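Local coordinates for hypothetical protein (Prochlorococcus marinus, PDB 2HX5), which probably hydrolyses 1,4-dihydroxy-2-naphthoyl-CoA to 1,4-dihydroxy-2-naphthoate and CoA, a step in phylloquinone (vitamin K1) biosynthesis, at residues 32-37 and 114-119; 50-55 and 65-70; 100-105 and 138-143; 120-125 and 131-136. All coordinates share one frame; numbering follows the deposited sequence.

Overall arrangement
The four contacts lie in one hotdog domain. Contact 1 sets the long helix 29-45 against strand 111-124. Contact 3 sets the C-terminal helix 135-143 against the neighbouring strand 99-108. Their centres are 12 Å apart, and strand pairing joins them. Contact 4 is the turn from strand 111-124 into helix 135-143, and its centre is 13 Å from that of contact 3. Contact 2 lies beside it, centres 8 Å apart, where strand 65-76 begins. H35 of contact 1 and A66 to I69 of contact 2 line one 2-ethoxyethanol pocket, and I52 and F53 line another. All four contacts lie away from D20, the predicted active-site residue.

Contact 1. Residues 32-37 and 114-119; sequences RWCHES and AHALIR
A116 meets C34 where strand 111-124 passes the long helix 29-45. This is the core of the hotdog fold, in which an antiparallel sheet curls round a helix. The short axes of 32-37 and 114-119 come within 9.6 Å of each other and cross at 62°. Along the strand the side chains alternate, so H115 and L117 point away from the helix while A116 and I118 point toward it.

At A116 the methyl group CB touches C34 SG at 3.6 Å. The thiol stands beside the backbone N of its own residue, chi1 -70°, and this rotation carries the sulfur to the strand. Both side chains are small and buried, and F104 and F106 of the next strand pack on C34 as well. On the far side of the helix R32 NH1 makes a salt bridge with E36 OE2 at 3.0 Å. E36 OE1 is also bridged to R12, and R32 NH2 to D18. An R32 of the second subunit lies close to that NH1, so the carboxylates probably ease a meeting of like charges.

I118 makes the second touch. Its two branches go different ways. CG2 packs on I69 of strand 65-76, and F27 of the third subunit also packs on this residue. CG1 stands opposite the carbonyl carbon, chi1 -62°, and the extended chain beyond it takes CD1 to the helix. H35, whose ND1 bonds to E39, borders the bound 2-ethoxyethanol nearby. The CD1 methyl of I118 ends 3.7 Å from C34 CB and 4.4 Å from H35 N.

Contact 2. Residues 50-55 and 65-70; sequences ADIFPG and VALPII
I52 and L67 form the packed part of this small contact, which buries only 72 Å² in all. I52 CG2 lies 4.1 Å from L67 CD1, and the two side chains cross obliquely. I52 was deposited in two conformers, so this touch holds for the one described. In that conformer CG2 also sits over one face of the F53 ring, 3.9 Å above its plane and toward the rim. The F53 ring therefore flanks the methyl that meets L67. The leucine reaches across because its CG stands opposite the carbonyl carbon, chi1 -59°, with CB directed toward 50-55. I137 of the C-terminal helix packs on both I52 and L67, and W38 of helix 29-45 packs on L67.

In the hotdog fold of this thioesterase family, 65-70 opens an outer strand of the sheet within the chain. 50-55 belongs to the link that runs from helix 29-45 to that strand. A66 and L67 help line one pocket that holds 2-ethoxyethanol, and I52 and F53 help line a second. L67 N makes a weak hydrogen bond to the first of these molecules, which probably comes from the crystallisation liquor.

The other side is loose and wet. I52 O and V65 O face each other at 4.4 Å, and both are acceptors, so they cannot bond directly. A water stands between them and donates to each, at 3.0 Å to I52 O and 2.8 Å to V65 O. V65 CB stays 6.9 Å from I52 O, and the side chain packs instead on C131 and P134.

Contact 3. Residues 100-105 and 138-143; sequences FQVHFE and DRWLEA
Strand 100-105 and helix 138-143 run at 50° to each other, with F100 and L141 nearest at 8.4 Å between CA atoms. The helix is the C-terminal one of this hotdog domain. It packs against the same face of the sheet as the long helix 29-45, and W140 touches W38 and L42 of that helix. Four buried side chains carry the contact.

L141 straddles the base of F100. Its CD1 lies 3.8 Å from F100 CB, and its CD2 lies 4.0 Å from the same atom. The F100 ring is in the crowded position between its backbone N and carbonyl carbon, chi1 71°. H120 of the next strand stacks on that ring, and L133 packs against both F100 and L141. An alanine in place of L141 would lose both methyls, would probably open a gap beside F100 CB, and is likely to give the phenyl ring more freedom to rock.

W140 meets both F100 and V102. Its indole crosses the F100 side chain at about a right angle, with CZ3 4.1 Å from F100 CE2. The polar end of the indole is satisfied, since W140 NE1 bonds to S41 OG of helix 29-45. V102 touches three rings. Its CG1 lies over one face of F104, 3.5 Å above the plane. Its CG2 lies at the edge of both the F100 ring and the indole, 3.9 Å from W140 CH2.

Contact 4. Residues 120-125 and 131-136; sequences HLAINA and CALPEG
A122 and C131 share the one hydrogen bond between these segments. C131 N donates to A122 O at 3.0 Å, with a nearly straight N-H angle of 164°. The donor comes from above the carbonyl plane, 44° out of it.

The sulfur makes van der Waals contacts with the backbone. C131 SG lies 3.4 Å from I123 C and 3.5 Å from N124 N, against the peptide that joins these two residues. It stands between its own backbone N and carbonyl carbon, chi1 67°, and this turns it onto the strand backbone.

The apolar touch is made by the methyl of A122. Its CB meets L133 CD2 at 3.9 Å. Separately, the carbonyl oxygen C131 O lies against A122 CB at 3.4 Å. L133 also packs on D138 of helix 135-143.

N124 holds the intervening loop. Its OD1 accepts bonds from the backbone N atoms of Q126 and T127, and the first of these closes an Asx turn. P134 then takes the N-cap position of helix 135-143. The whole forms the connection by which the last strand of this hotdog fold passes into its C-terminal helix.

Contact 1. Residues 32-37 and 114-119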
loop_
_atom_site.group_PDB
_atom_site.type_symbol
_atom_site.label_atom_id
_atom_site.label_comp_id
_atom_site.label_asym_id
_atom_site.label_seq_id
_atom_site.Cartn_x
_atom_site.Cartn_y
_atom_site.Cartn_z
ATOM N N ARG A 32 -5.017 3.187 7.092
ATOM C CA ARG A 32 -3.657 2.823 7.495
ATOM C C ARG A 32 -3.123 3.777 8.574
ATOM O O ARG A 32 -2.536 3.409 9.592
ATOM C CB ARG A 32 -2.667 2.816 6.299
ATOM C CG ARG A 32 -1.239 2.556 6.772
ATOM C CD ARG A 32 -0.362 2.363 5.540
ATOM N NE ARG A 32 -0.165 3.612 4.797
ATOM C CZ ARG A 32 0.721 4.550 5.089
ATOM N NH1 ARG A 32 1.529 4.503 6.133
ATOM N NH2 ARG A 32 0.799 5.612 4.318
ATOM N N TRP A 33 -3.342 5.063 8.347
ATOM C CA TRP A 33 -2.907 6.055 9.337
ATOM C C TRP A 33 -3.574 5.840 10.697
ATOM O O TRP A 33 -2.974 6.028 11.770
ATOM C CB TRP A 33 -3.183 7.484 8.882
ATOM C CG TRP A 33 -2.470 7.882 7.592
ATOM C CD1 TRP A 33 -1.522 7.201 6.918
ATOM C CD2 TRP A 33 -2.774 9.015 6.809
ATOM N NE1 TRP A 33 -1.164 7.881 5.777
ATOM C CE2 TRP A 33 -1.926 9.002 5.677
ATOM C CE3 TRP A 33 -3.680 10.070 6.966
ATOM C CZ2 TRP A 33 -1.977 9.994 4.693
ATOM C CZ3 TRP A 33 -3.705 11.048 6.008
ATOM C CH2 TRP A 33 -2.859 11.007 4.886
ATOM N N CYS A 34 -4.862 5.501 10.667
ATOM C CA CYS A 34 -5.554 5.195 11.923
ATOM C C CYS A 34 -4.944 4.026 12.656
ATOM O O CYS A 34 -4.588 4.100 13.832
ATOM C CB CYS A 34 -7.007 4.888 11.644
ATOM S SG CYS A 34 -8.070 6.267 11.113
ATOM N N HIS A 35 -4.733 2.936 11.934
ATOM C CA HIS A 35 -4.190 1.750 12.553
ATOM C C HIS A 35 -2.804 2.024 13.113
ATOM O O HIS A 35 -2.455 1.658 14.252
ATOM C CB HIS A 35 -4.194 0.578 11.588
ATOM C CG HIS A 35 -3.961 -0.779 12.204
ATOM N ND1 HIS A 35 -2.760 -1.174 12.770
ATOM C CD2 HIS A 35 -4.789 -1.847 12.278
ATOM C CE1 HIS A 35 -2.880 -2.447 13.145
ATOM N NE2 HIS A 35 -4.106 -2.855 12.900
ATOM N N GLU A 36 -1.982 2.702 12.305
ATOM C CA GLU A 36 -0.640 3.033 12.804
ATOM C C GLU A 36 -0.680 3.956 14.013
ATOM O O GLU A 36 0.130 3.818 14.923
ATOM C CB GLU A 36 0.188 3.715 11.718
ATOM C CG GLU A 36 0.511 2.854 10.524
ATOM C CD GLU A 36 1.451 3.455 9.484
ATOM O OE1 GLU A 36 1.866 4.606 9.705
ATOM O OE2 GLU A 36 1.768 2.744 8.508
ATOM N N SER A 37 -1.615 4.905 14.060
ATOM C CA SER A 37 -1.718 5.779 15.244
ATOM C C SER A 37 -2.190 5.045 16.484
ATOM O O SER A 37 -1.831 5.401 17.599
ATOM C CB SER A 37 -2.597 7.002 14.982
ATOM O OG SER A 37 -3.986 6.696 15.024
ATOM N N ALA A 114 -11.075 14.985 8.256
ATOM C CA ALA A 114 -11.599 13.630 8.160
ATOM C C ALA A 114 -11.762 13.069 9.566
ATOM O O ALA A 114 -11.092 13.503 10.537
ATOM C CB ALA A 114 -10.649 12.739 7.332
ATOM N N HIS A 115 -12.608 12.052 9.701
ATOM C CA HIS A 115 -12.654 11.305 10.921
ATOM C C HIS A 115 -13.014 9.861 10.597
ATOM O O HIS A 115 -13.562 9.595 9.524
ATOM C CB HIS A 115 -13.614 11.899 11.948
ATOM C CG HIS A 115 -15.010 12.067 11.464
ATOM N ND1 HIS A 115 -15.920 11.034 11.456
ATOM C CD2 HIS A 115 -15.670 13.157 11.014
ATOM C CE1 HIS A 115 -17.093 11.501 11.040
ATOM N NE2 HIS A 115 -16.956 12.777 10.749
ATOM N N ALA A 116 -12.669 8.939 11.485
ATOM C CA ALA A 116 -12.844 7.526 11.228
ATOM C C ALA A 116 -13.137 6.813 12.519
ATOM O O ALA A 116 -12.874 7.303 13.616
ATOM C CB ALA A 116 -11.599 6.928 10.612
ATOM N N LEU A 117 -13.649 5.596 12.406
ATOM C CA LEU A 117 -14.006 4.767 13.550
ATOM C C LEU A 117 -13.603 3.346 13.195
ATOM O O LEU A 117 -13.919 2.874 12.092
ATOM C CB LEU A 117 -15.518 4.847 13.800
ATOM C CG LEU A 117 -16.018 4.053 14.973
ATOM C CD1 LEU A 117 -15.718 4.796 16.301
ATOM C CD2 LEU A 117 -17.587 3.890 14.926
ATOM N N ILE A 118 -12.915 2.632 14.084
ATOM C CA ILE A 118 -12.478 1.261 13.900
ATOM C C ILE A 118 -12.938 0.476 15.105
ATOM O O ILE A 118 -12.646 0.868 16.234
ATOM C CB ILE A 118 -10.960 1.153 13.747
ATOM C CG1 ILE A 118 -10.475 1.894 12.509
ATOM C CG2 ILE A 118 -10.542 -0.341 13.609
ATOM C CD1 ILE A 118 -8.955 1.781 12.234
ATOM N N ARG A 119 -13.672 -0.619 14.892
ATOM C CA ARG A 119 -14.157 -1.508 15.953
ATOM C C ARG A 119 -13.510 -2.856 15.900
ATOM O O ARG A 119 -13.456 -3.476 14.855
ATOM C CB ARG A 119 -15.679 -1.648 15.818
ATOM C CG ARG A 119 -16.342 -2.400 16.945
ATOM C CD ARG A 119 -17.887 -2.509 16.745
ATOM N NE ARG A 119 -18.466 -1.193 16.541
ATOM C CZ ARG A 119 -19.337 -0.855 15.564
ATOM N NH1 ARG A 119 -19.885 -1.751 14.725
ATOM N NH2 ARG A 119 -19.685 0.409 15.412
#

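Contact 2. Residues 50-55 and 65-70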
loop_
_atom_site.group_PDB
_atom_site.type_symbol
_atom_site.label_atom_id
_atom_site.label_comp_id
_atom_site.label_asym_id
_atom_site.label_seq_id
_atom_site.Cartn_x
_atom_site.Cartn_y
_atom_site.Cartn_z
ATOM N N ALA A 50 5.435 -6.843 21.489
ATOM C CA ALA A 50 5.633 -8.271 21.654
ATOM C C ALA A 50 4.497 -8.975 22.408
ATOM O O ALA A 50 4.300 -10.192 22.220
ATOM C CB ALA A 50 7.009 -8.559 22.314
ATOM N N ASP A 51 3.788 -8.236 23.268
ATOM C CA ASP A 51 2.645 -8.771 23.991
ATOM C C ASP A 51 1.323 -8.712 23.260
ATOM O O ASP A 51 0.351 -9.370 23.642
ATOM C CB ASP A 51 2.489 -7.995 25.301
ATOM C CG ASP A 51 3.673 -8.175 26.244
ATOM O OD1 ASP A 51 4.343 -9.259 26.223
ATOM O OD2 ASP A 51 3.945 -7.223 27.008
ATOM N N ILE A 52 1.252 -7.909 22.205
ATOM C CA ILE A 52 -0.036 -7.672 21.521
ATOM C C ILE A 52 -0.067 -8.128 20.068
ATOM O O ILE A 52 -1.062 -8.709 19.628
ATOM C CB ILE A 52 -0.498 -6.166 21.629
ATOM C CG1 ILE A 52 -0.495 -5.715 23.103
ATOM C CG2 ILE A 52 -1.890 -5.948 20.924
ATOM C CD1 ILE A 52 -0.700 -4.227 23.335
ATOM N N PHE A 53 1.003 -7.865 19.322
ATOM C CA PHE A 53 0.988 -8.055 17.861
ATOM C C PHE A 53 1.821 -9.252 17.472
ATOM O O PHE A 53 2.969 -9.360 17.848
ATOM C CB PHE A 53 1.512 -6.792 17.118
ATOM C CG PHE A 53 0.597 -5.604 17.268
ATOM C CD1 PHE A 53 -0.551 -5.464 16.495
ATOM C CD2 PHE A 53 0.859 -4.649 18.248
ATOM C CE1 PHE A 53 -1.412 -4.364 16.678
ATOM C CE2 PHE A 53 0.004 -3.545 18.405
ATOM C CZ PHE A 53 -1.126 -3.429 17.653
ATOM N N PRO A 54 1.234 -10.153 16.656
ATOM C CA PRO A 54 2.081 -11.195 16.104
ATOM C C PRO A 54 3.137 -10.558 15.167
ATOM O O PRO A 54 2.994 -9.405 14.684
ATOM C CB PRO A 54 1.099 -12.072 15.317
ATOM C CG PRO A 54 -0.174 -11.482 15.377
ATOM C CD PRO A 54 -0.167 -10.247 16.207
ATOM N N GLY A 55 4.180 -11.336 14.916
ATOM C CA GLY A 55 5.269 -10.908 14.039
ATOM C C GLY A 55 6.360 -10.103 14.738
ATOM O O GLY A 55 7.269 -9.582 14.073
ATOM N N VAL A 65 -4.338 -13.657 22.080
ATOM C CA VAL A 65 -5.620 -12.968 21.756
ATOM C C VAL A 65 -5.420 -12.145 20.496
ATOM O O VAL A 65 -4.435 -11.380 20.433
ATOM C CB VAL A 65 -6.091 -12.049 22.925
ATOM C CG1 VAL A 65 -7.338 -11.278 22.539
ATOM C CG2 VAL A 65 -6.365 -12.894 24.168
ATOM N N ALA A 66 -6.267 -12.371 19.485
ATOM C CA ALA A 66 -6.295 -11.594 18.254
ATOM C C ALA A 66 -7.340 -10.495 18.456
ATOM O O ALA A 66 -8.269 -10.632 19.213
ATOM C CB ALA A 66 -6.707 -12.457 17.051
ATOM N N LEU A 67 -7.147 -9.364 17.791
ATOM C CA LEU A 67 -8.042 -8.182 17.892
ATOM C C LEU A 67 -8.541 -7.801 16.483
ATOM O O LEU A 67 -8.309 -6.645 16.002
ATOM C CB LEU A 67 -7.317 -7.019 18.556
ATOM C CG LEU A 67 -6.765 -7.211 19.953
ATOM C CD1 LEU A 67 -5.940 -6.041 20.417
ATOM C CD2 LEU A 67 -7.896 -7.423 20.961
ATOM N N PRO A 68 -9.196 -8.719 15.798
ATOM C CA PRO A 68 -9.650 -8.404 14.435
ATOM C C PRO A 68 -10.614 -7.211 14.394
ATOM O O PRO A 68 -11.463 -7.011 15.257
ATOM C CB PRO A 68 -10.399 -9.645 13.991
ATOM C CG PRO A 68 -10.798 -10.331 15.275
ATOM C CD PRO A 68 -9.616 -10.082 16.177
ATOM N N ILE A 69 -10.448 -6.440 13.347
ATOM C CA ILE A 69 -11.349 -5.374 13.017
ATOM C C ILE A 69 -12.605 -5.968 12.394
ATOM O O ILE A 69 -12.547 -6.631 11.352
ATOM C CB ILE A 69 -10.663 -4.320 12.092
ATOM C CG1 ILE A 69 -9.542 -3.643 12.913
ATOM C CG2 ILE A 69 -11.633 -3.309 11.534
ATOM C CD1 ILE A 69 -8.426 -2.936 12.096
ATOM N N ILE A 70 -13.767 -5.680 12.999
ATOM C CA ILE A 70 -15.021 -6.175 12.492
ATOM C C ILE A 70 -15.823 -5.111 11.727
ATOM O O ILE A 70 -16.749 -5.461 10.995
ATOM C CB ILE A 70 -15.888 -6.811 13.612
ATOM C CG1 ILE A 70 -16.078 -5.858 14.774
ATOM C CG2 ILE A 70 -15.203 -8.095 14.066
ATOM C CD1 ILE A 70 -17.262 -6.211 15.728
HETATM O O HOH W 1 -3.374 -9.015 21.435
#

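Contact 3. Residues 100-105 and 138-143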
loop_
_atom_site.group_PDB
_atom_site.type_symbol
_atom_site.label_atom_id
_atom_site.label_comp_id
_atom_site.label_asym_id
_atom_site.label_seq_id
_atom_site.Cartn_x
_atom_site.Cartn_y
_atom_site.Cartn_z
ATOM N N PHE A 100 -13.851 -3.186 21.730
ATOM C CA PHE A 100 -13.630 -1.764 21.862
ATOM C C PHE A 100 -13.643 -1.112 20.470
ATOM O O PHE A 100 -13.489 -1.803 19.435
ATOM C CB PHE A 100 -12.331 -1.445 22.624
ATOM C CG PHE A 100 -11.070 -1.737 21.870
ATOM C CD1 PHE A 100 -10.544 -3.016 21.837
ATOM C CD2 PHE A 100 -10.411 -0.727 21.180
ATOM C CE1 PHE A 100 -9.404 -3.313 21.129
ATOM C CE2 PHE A 100 -9.257 -1.013 20.463
ATOM C CZ PHE A 100 -8.762 -2.325 20.455
ATOM N N GLN A 101 -13.827 0.186 20.445
ATOM C CA GLN A 101 -13.623 0.952 19.202
ATOM C C GLN A 101 -12.784 2.184 19.516
ATOM O O GLN A 101 -12.608 2.556 20.669
ATOM C CB GLN A 101 -14.955 1.247 18.548
ATOM C CG GLN A 101 -15.872 2.057 19.316
ATOM C CD GLN A 101 -17.268 2.135 18.686
ATOM O OE1 GLN A 101 -17.707 1.274 17.866
ATOM N NE2 GLN A 101 -17.940 3.182 19.025
ATOM N N VAL A 102 -12.180 2.719 18.454
ATOM C CA VAL A 102 -11.390 3.923 18.494
ATOM C C VAL A 102 -11.911 4.860 17.434
ATOM O O VAL A 102 -12.034 4.456 16.292
ATOM C CB VAL A 102 -9.874 3.667 18.300
ATOM C CG1 VAL A 102 -9.122 4.932 18.538
ATOM C CG2 VAL A 102 -9.391 2.498 19.221
ATOM N N HIS A 103 -12.151 6.097 17.844
ATOM C CA HIS A 103 -12.508 7.186 16.957
ATOM C C HIS A 103 -11.244 8.017 16.712
ATOM O O HIS A 103 -10.472 8.300 17.659
ATOM C CB HIS A 103 -13.628 8.039 17.560
ATOM C CG HIS A 103 -14.106 9.142 16.686
ATOM N ND1 HIS A 103 -13.548 10.395 16.761
ATOM C CD2 HIS A 103 -15.132 9.218 15.788
ATOM C CE1 HIS A 103 -14.200 11.205 15.941
ATOM N NE2 HIS A 103 -15.164 10.509 15.335
ATOM N N PHE A 104 -11.027 8.439 15.463
ATOM C CA PHE A 104 -9.863 9.165 15.056
ATOM C C PHE A 104 -10.337 10.439 14.407
ATOM O O PHE A 104 -11.108 10.398 13.429
ATOM C CB PHE A 104 -9.092 8.350 14.016
ATOM C CG PHE A 104 -8.666 6.972 14.481
ATOM C CD1 PHE A 104 -9.502 5.880 14.407
ATOM C CD2 PHE A 104 -7.388 6.795 15.019
ATOM C CE1 PHE A 104 -9.101 4.626 14.828
ATOM C CE2 PHE A 104 -7.000 5.554 15.416
ATOM C CZ PHE A 104 -7.857 4.463 15.315
ATOM N N GLU A 105 -9.859 11.587 14.875
ATOM C CA GLU A 105 -10.184 12.870 14.241
ATOM C C GLU A 105 -8.894 13.478 13.663
ATOM O O GLU A 105 -7.887 13.557 14.393
ATOM C CB GLU A 105 -10.775 13.788 15.301
ATOM C CG GLU A 105 -11.118 15.107 14.854
ATOM C CD GLU A 105 -11.619 15.980 16.020
ATOM O OE1 GLU A 105 -12.536 15.553 16.727
ATOM O OE2 GLU A 105 -11.044 17.056 16.234
ATOM N N ASP A 138 -6.913 -3.412 28.157
ATOM C CA ASP A 138 -7.820 -2.940 29.175
ATOM C C ASP A 138 -7.221 -1.795 29.997
ATOM O O ASP A 138 -7.895 -0.826 30.281
ATOM C CB ASP A 138 -8.216 -4.076 30.091
ATOM C CG ASP A 138 -9.643 -4.554 29.860
ATOM O OD1 ASP A 138 -10.435 -3.858 29.181
ATOM O OD2 ASP A 138 -9.971 -5.646 30.391
ATOM N N ARG A 139 -5.938 -1.875 30.346
ATOM C CA ARG A 139 -5.274 -0.738 31.015
ATOM C C ARG A 139 -5.248 0.564 30.207
ATOM O O ARG A 139 -5.504 1.663 30.752
ATOM C CB ARG A 139 -3.854 -1.129 31.390
ATOM C CG ARG A 139 -3.786 -2.076 32.573
ATOM C CD ARG A 139 -2.375 -2.224 33.106
ATOM N NE ARG A 139 -1.522 -3.039 32.257
ATOM C CZ ARG A 139 -0.421 -2.623 31.637
ATOM N NH1 ARG A 139 -0.018 -1.353 31.716
ATOM N NH2 ARG A 139 0.271 -3.505 30.911
ATOM N N TRP A 140 -4.933 0.439 28.922
ATOM C CA TRP A 140 -4.963 1.540 28.009
ATOM C C TRP A 140 -6.350 2.154 27.881
ATOM O O TRP A 140 -6.475 3.365 27.900
ATOM C CB TRP A 140 -4.400 1.068 26.680
ATOM C CG TRP A 140 -4.463 2.067 25.547
ATOM C CD1 TRP A 140 -3.603 3.115 25.282
ATOM C CD2 TRP A 140 -5.392 2.039 24.457
ATOM N NE1 TRP A 140 -3.988 3.751 24.125
ATOM C CE2 TRP A 140 -5.067 3.096 23.598
ATOM C CE3 TRP A 140 -6.459 1.190 24.120
ATOM C CZ2 TRP A 140 -5.797 3.354 22.429
ATOM C CZ3 TRP A 140 -7.143 1.418 22.989
ATOM C CH2 TRP A 140 -6.835 2.494 22.154
ATOM N N LEU A 141 -7.383 1.338 27.702
ATOM C CA LEU A 141 -8.766 1.823 27.647
ATOM C C LEU A 141 -9.117 2.576 28.923
ATOM O O LEU A 141 -9.638 3.706 28.876
ATOM C CB LEU A 141 -9.733 0.665 27.406
ATOM C CG LEU A 141 -9.674 0.052 26.029
ATOM C CD1 LEU A 141 -10.466 -1.249 25.956
ATOM C CD2 LEU A 141 -10.196 1.028 24.974
ATOM N N GLU A 142 -8.799 1.984 30.078
ATOM C CA GLU A 142 -9.126 2.627 31.341
ATOM C C GLU A 142 -8.387 3.979 31.473
ATOM O O GLU A 142 -9.012 4.979 31.900
ATOM C CB GLU A 142 -8.797 1.693 32.505
ATOM C CG GLU A 142 -9.516 2.087 33.820
ATOM C CD GLU A 142 -11.041 1.830 33.742
ATOM O OE1 GLU A 142 -11.460 0.965 32.937
ATOM O OE2 GLU A 142 -11.821 2.492 34.467
ATOM N N ALA A 143 -7.095 4.012 31.135
ATOM C CA ALA A 143 -6.262 5.210 31.293
ATOM C C ALA A 143 -6.723 6.309 30.367
ATOM O O ALA A 143 -6.505 7.479 30.629
ATOM C CB ALA A 143 -4.765 4.894 31.084
#

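Contact 4. Residues 120-125 and 131-136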
loop_
_atom_site.group_PDB
_atom_site.type_symbol
_atom_site.label_atom_id
_atom_site.label_comp_id
_atom_site.label_asym_id
_atom_site.label_seq_id
_atom_site.Cartn_x
_atom_site.Cartn_y
_atom_site.Cartn_z
ATOM N N HIS A 120 -13.019 -3.303 17.074
ATOM C CA HIS A 120 -12.317 -4.553 17.240
ATOM C C HIS A 120 -13.056 -5.515 18.132
ATOM O O HIS A 120 -13.702 -5.077 19.098
ATOM C CB HIS A 120 -10.967 -4.299 17.938
ATOM C CG HIS A 120 -10.008 -3.399 17.204
ATOM N ND1 HIS A 120 -8.883 -3.875 16.547
ATOM C CD2 HIS A 120 -9.984 -2.042 17.089
ATOM C CE1 HIS A 120 -8.246 -2.823 16.016
ATOM N NE2 HIS A 120 -8.864 -1.712 16.368
ATOM N N LEU A 121 -12.891 -6.803 17.872
ATOM C CA LEU A 121 -13.387 -7.847 18.744
ATOM C C LEU A 121 -12.165 -8.621 19.233
ATOM O O LEU A 121 -11.277 -8.955 18.413
ATOM C CB LEU A 121 -14.307 -8.766 17.927
ATOM C CG LEU A 121 -15.154 -9.864 18.512
ATOM C CD1 LEU A 121 -15.983 -9.359 19.695
ATOM C CD2 LEU A 121 -16.066 -10.367 17.370
ATOM N N ALA A 122 -12.169 -8.980 20.516
ATOM C CA ALA A 122 -11.132 -9.880 21.036
ATOM C C ALA A 122 -11.561 -11.335 20.821
ATOM O O ALA A 122 -12.657 -11.720 21.248
ATOM C CB ALA A 122 -10.820 -9.609 22.525
ATOM N N ILE A 123 -10.711 -12.121 20.156
ATOM C CA ILE A 123 -10.921 -13.555 19.995
ATOM C C ILE A 123 -9.661 -14.297 20.346
ATOM O O ILE A 123 -8.545 -13.787 20.232
ATOM C CB ILE A 123 -11.377 -13.937 18.572
ATOM C CG1 ILE A 123 -10.280 -13.648 17.544
ATOM C CG2 ILE A 123 -12.690 -13.208 18.257
ATOM C CD1 ILE A 123 -10.670 -13.996 16.082
ATOM N N ASN A 124 -9.813 -15.550 20.741
ATOM C CA ASN A 124 -8.656 -16.419 20.941
ATOM C C ASN A 124 -8.072 -16.647 19.560
ATOM O O ASN A 124 -8.792 -17.041 18.629
ATOM C CB ASN A 124 -9.089 -17.704 21.618
ATOM C CG ASN A 124 -7.946 -18.687 21.789
ATOM O OD1 ASN A 124 -7.543 -19.339 20.843
ATOM N ND2 ASN A 124 -7.426 -18.793 22.981
ATOM N N ALA A 125 -6.767 -16.436 19.414
ATOM C CA ALA A 125 -6.177 -16.516 18.092
ATOM C C ALA A 125 -6.259 -17.907 17.452
ATOM O O ALA A 125 -6.293 -18.005 16.234
ATOM C CB ALA A 125 -4.687 -16.010 18.121
ATOM N N CYS A 131 -13.313 -13.707 23.376
ATOM C CA CYS A 131 -12.680 -13.805 24.686
ATOM C C CYS A 131 -12.511 -12.435 25.311
ATOM O O CYS A 131 -12.801 -11.420 24.670
ATOM C CB CYS A 131 -11.338 -14.514 24.578
ATOM S SG CYS A 131 -10.066 -13.615 23.679
ATOM N N ALA A 132 -12.006 -12.384 26.533
ATOM C CA ALA A 132 -11.782 -11.079 27.158
ATOM C C ALA A 132 -10.650 -10.298 26.513
ATOM O O ALA A 132 -9.687 -10.864 25.986
ATOM C CB ALA A 132 -11.503 -11.257 28.635
ATOM N N LEU A 133 -10.771 -8.967 26.533
ATOM C CA LEU A 133 -9.686 -8.097 26.076
ATOM C C LEU A 133 -8.376 -8.410 26.833
ATOM O O LEU A 133 -8.407 -8.704 28.036
ATOM C CB LEU A 133 -10.072 -6.622 26.278
ATOM C CG LEU A 133 -11.194 -6.111 25.380
ATOM C CD1 LEU A 133 -11.693 -4.783 25.933
ATOM C CD2 LEU A 133 -10.729 -6.021 23.935
ATOM N N PRO A 134 -7.224 -8.349 26.140
ATOM C CA PRO A 134 -5.954 -8.503 26.848
ATOM C C PRO A 134 -5.794 -7.445 27.920
ATOM O O PRO A 134 -6.227 -6.325 27.767
ATOM C CB PRO A 134 -4.902 -8.270 25.768
ATOM C CG PRO A 134 -5.558 -8.496 24.508
ATOM C CD PRO A 134 -6.986 -8.078 24.717
ATOM N N GLU A 135 -5.100 -7.801 28.992
ATOM C CA GLU A 135 -4.985 -6.913 30.137
ATOM C C GLU A 135 -4.367 -5.565 29.766
ATOM O O GLU A 135 -4.793 -4.577 30.298
ATOM C CB GLU A 135 -4.163 -7.567 31.246
ATOM C CG GLU A 135 -2.673 -7.764 30.900
ATOM C CD GLU A 135 -1.788 -6.580 31.371
ATOM O OE1 GLU A 135 -2.247 -5.812 32.252
ATOM O OE2 GLU A 135 -0.659 -6.423 30.841
ATOM N N GLY A 136 -3.369 -5.533 28.892
ATOM C CA GLY A 136 -2.726 -4.274 28.520
ATOM C C GLY A 136 -3.667 -3.360 27.784
ATOM O O GLY A 136 -3.655 -2.145 27.983
#